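Local coordinates for protein 373aa long hypothetical citrate synthase (Sulfolobus tokodaii, PDB 1VGP) that is of unestablished function but belongs to the citrate synthase family, as a mostly helical protein that assembles from two subunits, at residues T15-I20 / V340-E345; G117-S122 / D198-I203. All coordinates share one frame; numbering follows the deposited sequence.

Contact 1 (T15-I20 / V340-E345); sequences TEITYI and VAHIME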
loop_
_atom_site.group_PDB
_atom_site.type_symbol
_atom_site.label_atom_id
_atom_site.label_comp_id
_atom_site.label_asym_id
_atom_site.label_seq_id
_atom_site.Cartn_x
_atom_site.Cartn_y
_atom_site.Cartn_z
ATOM N N THR A 15 -1.994 15.406 -15.596
ATOM C CA THR A 15 -3.210 14.625 -15.648
ATOM C C THR A 15 -4.254 15.242 -16.570
ATOM O O THR A 15 -4.246 16.448 -16.816
ATOM C CB THR A 15 -3.806 14.466 -14.254
ATOM O OG1 THR A 15 -4.858 13.495 -14.295
ATOM C CG2 THR A 15 -4.345 15.799 -13.758
ATOM N N GLU A 16 -5.153 14.405 -17.075
ATOM C CA GLU A 16 -6.253 14.885 -17.896
ATOM C C GLU A 16 -7.579 14.475 -17.282
ATOM O O GLU A 16 -8.640 14.791 -17.813
ATOM C CB GLU A 16 -6.139 14.316 -19.302
ATOM C CG GLU A 16 -4.795 14.568 -19.949
ATOM C CD GLU A 16 -4.900 14.678 -21.450
ATOM O OE1 GLU A 16 -5.464 15.685 -21.927
ATOM O OE2 GLU A 16 -4.425 13.756 -22.147
ATOM N N ILE A 17 -7.507 13.779 -16.153
ATOM C CA ILE A 17 -8.674 13.129 -15.570
ATOM C C ILE A 17 -9.616 14.080 -14.825
ATOM O O ILE A 17 -10.784 14.207 -15.195
ATOM C CB ILE A 17 -8.240 12.010 -14.623
ATOM C CG1 ILE A 17 -7.425 10.980 -15.401
ATOM C CG2 ILE A 17 -9.466 11.372 -13.971
ATOM C CD1 ILE A 17 -6.539 10.126 -14.538
ATOM N N THR A 18 -9.124 14.731 -13.778
ATOM C CA THR A 18 -9.987 15.561 -12.942
ATOM C C THR A 18 -9.374 16.945 -12.760
ATOM O O THR A 18 -8.167 17.061 -12.536
ATOM C CB THR A 18 -10.207 14.910 -11.548
ATOM O OG1 THR A 18 -10.880 13.657 -11.714
ATOM C CG2 THR A 18 -11.052 15.805 -10.650
ATOM N N TYR A 19 -10.205 17.982 -12.874
ATOM C CA TYR A 19 -9.784 19.360 -12.647
ATOM C C TYR A 19 -10.664 20.027 -11.608
ATOM O O TYR A 19 -11.894 20.000 -11.706
ATOM C CB TYR A 19 -9.853 20.176 -13.946
ATOM C CG TYR A 19 -9.544 21.650 -13.749
ATOM C CD1 TYR A 19 -8.252 22.074 -13.437
ATOM C CD2 TYR A 19 -10.548 22.612 -13.832
ATOM C CE1 TYR A 19 -7.968 23.416 -13.208
ATOM C CE2 TYR A 19 -10.279 23.963 -13.606
ATOM C CZ TYR A 19 -8.987 24.360 -13.286
ATOM O OH TYR A 19 -8.721 25.692 -13.006
ATOM N N ILE A 20 -10.031 20.641 -10.619
ATOM C CA ILE A 20 -10.749 21.360 -9.572
ATOM C C ILE A 20 -10.331 22.822 -9.584
ATOM O O ILE A 20 -9.152 23.134 -9.474
ATOM C CB ILE A 20 -10.421 20.780 -8.183
ATOM C CG1 ILE A 20 -10.690 19.269 -8.184
ATOM C CG2 ILE A 20 -11.233 21.507 -7.103
ATOM C CD1 ILE A 20 -10.113 18.542 -6.998
ATOM N N VAL A 340 -7.823 3.478 -10.475
ATOM C CA VAL A 340 -7.493 2.683 -11.649
ATOM C C VAL A 340 -7.140 3.615 -12.794
ATOM O O VAL A 340 -6.164 3.396 -13.504
ATOM C CB VAL A 340 -8.676 1.788 -12.053
ATOM C CG1 VAL A 340 -8.384 1.070 -13.361
ATOM C CG2 VAL A 340 -8.946 0.786 -10.946
ATOM N N ALA A 341 -7.935 4.669 -12.950
ATOM C CA ALA A 341 -7.740 5.653 -14.015
ATOM C C ALA A 341 -6.355 6.278 -13.943
ATOM O O ALA A 341 -5.642 6.343 -14.944
ATOM C CB ALA A 341 -8.809 6.751 -13.927
ATOM N N HIS A 342 -5.987 6.751 -12.759
ATOM C CA HIS A 342 -4.714 7.438 -12.577
ATOM C C HIS A 342 -3.541 6.519 -12.870
ATOM O O HIS A 342 -2.572 6.939 -13.512
ATOM C CB HIS A 342 -4.610 7.994 -11.152
ATOM C CG HIS A 342 -5.288 9.314 -10.988
ATOM N ND1 HIS A 342 -4.743 10.487 -11.461
ATOM C CD2 HIS A 342 -6.504 9.635 -10.490
ATOM C CE1 HIS A 342 -5.597 11.474 -11.265
ATOM N NE2 HIS A 342 -6.674 10.986 -10.678
ATOM N N ILE A 343 -3.642 5.273 -12.407
ATOM C CA ILE A 343 -2.631 4.255 -12.669
ATOM C C ILE A 343 -2.496 4.024 -14.178
ATOM O O ILE A 343 -1.384 3.993 -14.718
ATOM C CB ILE A 343 -3.008 2.933 -11.960
ATOM C CG1 ILE A 343 -2.881 3.110 -10.446
ATOM C CG2 ILE A 343 -2.135 1.795 -12.458
ATOM C CD1 ILE A 343 -3.455 1.967 -9.627
ATOM N N MET A 344 -3.636 3.874 -14.849
ATOM C CA MET A 344 -3.649 3.743 -16.301
ATOM C C MET A 344 -2.924 4.927 -16.932
ATOM O O MET A 344 -2.076 4.756 -17.806
ATOM C CB MET A 344 -5.085 3.675 -16.816
ATOM C CG MET A 344 -5.611 2.264 -17.024
ATOM S SD MET A 344 -7.422 2.177 -17.146
ATOM C CE MET A 344 -7.690 2.636 -18.827
ATOM N N GLU A 345 -3.257 6.127 -16.474
ATOM C CA GLU A 345 -2.685 7.345 -17.023
ATOM C C GLU A 345 -1.198 7.476 -16.686
ATOM O O GLU A 345 -0.406 7.899 -17.521
ATOM C CB GLU A 345 -3.437 8.560 -16.479
ATOM C CG GLU A 345 -2.939 9.882 -17.014
ATOM C CD GLU A 345 -3.703 11.057 -16.453
ATOM O OE1 GLU A 345 -3.596 11.302 -15.227
ATOM O OE2 GLU A 345 -4.417 11.736 -17.234
#

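Contact 2 (G117-S122 / D198-I203); sequences GIKLIS and DLYSSI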
loop_
_atom_site.group_PDB
_atom_site.type_symbol
_atom_site.label_atom_id
_atom_site.label_comp_id
_atom_site.label_asym_id
_atom_site.label_seq_id
_atom_site.Cartn_x
_atom_site.Cartn_y
_atom_site.Cartn_z
ATOM N N GLY A 117 -9.006 -3.783 -14.159
ATOM C CA GLY A 117 -9.643 -2.711 -13.407
ATOM C C GLY A 117 -11.160 -2.801 -13.304
ATOM O O GLY A 117 -11.702 -2.652 -12.209
ATOM N N ILE A 118 -11.843 -3.028 -14.428
ATOM C CA ILE A 118 -13.295 -3.168 -14.425
ATOM C C ILE A 118 -13.734 -4.171 -13.370
ATOM O O ILE A 118 -14.571 -3.875 -12.513
ATOM C CB ILE A 118 -13.839 -3.693 -15.760
ATOM C CG1 ILE A 118 -13.244 -2.912 -16.936
ATOM C CG2 ILE A 118 -15.352 -3.626 -15.748
ATOM C CD1 ILE A 118 -13.542 -1.453 -16.920
ATOM N N LYS A 119 -13.165 -5.372 -13.441
ATOM C CA LYS A 119 -13.598 -6.472 -12.587
ATOM C C LYS A 119 -13.394 -6.142 -11.105
ATOM O O LYS A 119 -14.278 -6.379 -10.279
ATOM C CB LYS A 119 -12.853 -7.761 -12.973
ATOM C CG LYS A 119 -11.335 -7.719 -12.776
ATOM C CD LYS A 119 -10.819 -8.915 -11.958
ATOM C CE LYS A 119 -11.249 -8.832 -10.481
ATOM N NZ LYS A 119 -10.853 -10.038 -9.672
ATOM N N LEU A 120 -12.238 -5.583 -10.771
ATOM C CA LEU A 120 -11.993 -5.118 -9.412
ATOM C C LEU A 120 -13.078 -4.148 -8.958
ATOM O O LEU A 120 -13.656 -4.309 -7.879
ATOM C CB LEU A 120 -10.632 -4.421 -9.328
ATOM C CG LEU A 120 -9.660 -4.947 -8.278
ATOM C CD1 LEU A 120 -8.531 -3.939 -8.108
ATOM C CD2 LEU A 120 -10.375 -5.197 -6.953
ATOM N N ILE A 121 -13.339 -3.142 -9.794
ATOM C CA ILE A 121 -14.279 -2.069 -9.476
ATOM C C ILE A 121 -15.666 -2.651 -9.185
ATOM O O ILE A 121 -16.364 -2.219 -8.268
ATOM C CB ILE A 121 -14.372 -1.070 -10.666
ATOM C CG1 ILE A 121 -13.049 -0.323 -10.808
ATOM C CG2 ILE A 121 -15.515 -0.095 -10.456
ATOM C CD1 ILE A 121 -12.922 0.469 -12.073
ATOM N N SER A 122 -16.040 -3.644 -9.976
ATOM C CA SER A 122 -17.355 -4.239 -9.890
ATOM C C SER A 122 -17.558 -5.088 -8.633
ATOM O O SER A 122 -18.695 -5.299 -8.196
ATOM C CB SER A 122 -17.614 -5.090 -11.123
ATOM O OG SER A 122 -17.781 -6.440 -10.747
ATOM N N ASP A 198 1.308 -5.571 -9.331
ATOM C CA ASP A 198 -0.010 -5.864 -9.890
ATOM C C ASP A 198 -1.066 -4.881 -9.409
ATOM O O ASP A 198 -0.932 -4.258 -8.351
ATOM C CB ASP A 198 -0.439 -7.262 -9.493
ATOM C CG ASP A 198 -0.662 -7.384 -8.004
ATOM O OD1 ASP A 198 0.347 -7.443 -7.256
ATOM O OD2 ASP A 198 -1.839 -7.409 -7.586
ATOM N N LEU A 199 -2.139 -4.778 -10.179
ATOM C CA LEU A 199 -3.219 -3.856 -9.870
ATOM C C LEU A 199 -3.747 -4.040 -8.456
ATOM O O LEU A 199 -4.010 -3.064 -7.765
ATOM C CB LEU A 199 -4.363 -4.028 -10.869
ATOM C CG LEU A 199 -5.405 -2.910 -10.834
ATOM C CD1 LEU A 199 -4.724 -1.571 -11.027
ATOM C CD2 LEU A 199 -6.443 -3.147 -11.925
ATOM N N TYR A 200 -3.901 -5.286 -8.029
ATOM C CA TYR A 200 -4.473 -5.554 -6.713
ATOM C C TYR A 200 -3.588 -4.940 -5.643
ATOM O O TYR A 200 -4.081 -4.345 -4.676
ATOM C CB TYR A 200 -4.612 -7.062 -6.481
ATOM C CG TYR A 200 -5.508 -7.722 -7.495
ATOM C CD1 TYR A 200 -4.998 -8.184 -8.714
ATOM C CD2 TYR A 200 -6.885 -7.812 -7.276
ATOM C CE1 TYR A 200 -5.842 -8.713 -9.694
ATOM C CE2 TYR A 200 -7.739 -8.338 -8.253
ATOM C CZ TYR A 200 -7.211 -8.783 -9.458
ATOM O OH TYR A 200 -8.056 -9.276 -10.424
ATOM N N SER A 201 -2.279 -5.079 -5.822
ATOM C CA SER A 201 -1.331 -4.493 -4.896
ATOM C C SER A 201 -1.583 -2.987 -4.778
ATOM O O SER A 201 -1.693 -2.444 -3.677
ATOM C CB SER A 201 0.095 -4.760 -5.385
ATOM O OG SER A 201 0.443 -6.128 -5.261
ATOM N N SER A 202 -1.679 -2.320 -5.921
ATOM C CA SER A 202 -1.810 -0.875 -5.959
ATOM C C SER A 202 -3.056 -0.423 -5.217
ATOM O O SER A 202 -3.025 0.539 -4.441
ATOM C CB SER A 202 -1.891 -0.398 -7.404
ATOM O OG SER A 202 -0.715 -0.744 -8.119
ATOM N N ILE A 203 -4.160 -1.124 -5.475
ATOM C CA ILE A 203 -5.447 -0.822 -4.863
ATOM C C ILE A 203 -5.462 -1.103 -3.364
ATOM O O ILE A 203 -6.122 -0.386 -2.602
ATOM C CB ILE A 203 -6.572 -1.633 -5.540
ATOM C CG1 ILE A 203 -6.591 -1.335 -7.048
ATOM C CG2 ILE A 203 -7.915 -1.301 -4.900
ATOM C CD1 ILE A 203 -6.560 0.145 -7.390
#

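Contact 1 (T15-I20 / V340-E345)
Thr15 and Glu16 meet Glu345 in a worked example of how one carboxylate can tie a helix to a turn, each oxygen serving a different donor. Glu345, near the C-terminal end of helix 327-346, has CG anti to its backbone N (chi1 -179°) and an extended chain that carries the carboxylate across to the turn. Its OE1 accepts through the syn lone pair from Thr15 OG1 at 2.7 Å, while OE2 accepts from Glu16 N at 2.8 Å, also on the syn side. The threonine oxygen works twice, since it receives Ile17 N at 3.2 Å in a nearly straight bond (170°), closing an ST turn.

The tight part lies beside this grip. Ile17 CD1 sits 3.6 Å from the centroid of the His342 ring, 14° off its normal, as a CH-pi contact, and 4.1 Å from Ala341 CB. The ring's NE2 is hydrogen-bonded to Asp179 OD2, which also pairs with Thr18 OG1. The looser, partly exposed side belongs to Glu16, whose CB merely brushes Glu345 OE2 (3.7 Å) and whose carboxylate makes no contact with that of Glu345.

Lys13 forms a salt bridge with Glu345 OE1, consistent with a charged carboxylate, stabilised by the Lys13 ammonium together with the hydroxyl and backbone N-H donors.

Contact 2 (G117-S122 / D198-I203)
Leu120 is the apolar centre where helix 117-122 meets helix 199-203, reaching from the first helix into a group of three side chains on the second. Its CD1 methyl approaches Ile203 CG1 at 3.4 Å, the two side chains running alongside in opposite senses, and lies 4.3 Å from Leu199 CG. Its branch point, CG, comes against the Tyr200 ring at 3.9 Å from CE2. Val99 of helix 91-105 touches both Leu120 and Ile203, extending the cluster to a third helix.

One turn earlier the contact is backbone against side chain: Leu199 CD2 rests 3.5 Å from Gly117 N.

Outward from this core the packing turns polar along the tyrosine. With CG anti to its carbonyl carbon (chi1 -60°), Tyr200 extends its ring past Leu120 to Lys119, whose chain, bent at chi2 and chi3, lies nearly perpendicular to it. Lys119 NZ donates to Tyr200 OH at 3.0 Å, arriving at the ring edge and near its plane, and the same phenol oxygen is hydrogen-bonded to Asp106. Farther out, Asp198 caps its own helix as N-cap, OD2 accepting from Ser201 N at 3.0 Å, and its OD1 makes a salt bridge with Lys211 of the second subunit.

The short axes pass 11.3 Å apart with a crossing angle of -44°. With helices 91-105 and 327-346 also in contact with the pair, this helix-on-helix packing fits the mainly helical citrate synthase fold.

Helix 327-346 joins the two contacts, whose centres lie about 15 Å apart. In contact 1 it presents Ala341, His342 and Glu345 to the turn at 15-17, whereas Val340 and Ile343 pack on contact 2. There Val340 CG1 comes 4.0 Å from Gly117 CA, and Ile343 CD1 lies 3.6 Å from Ser202 CB and 4.0 Å from Leu199 CD1, touching both ends of one helical turn. Both segments of contact 2 fall in the sequence between the two segments of contact 1. Both contacts also reach the second subunit: Thr15 pairs in parallel beta fashion with a strand of that chain, and the helix start at Asp198 meets it through charge.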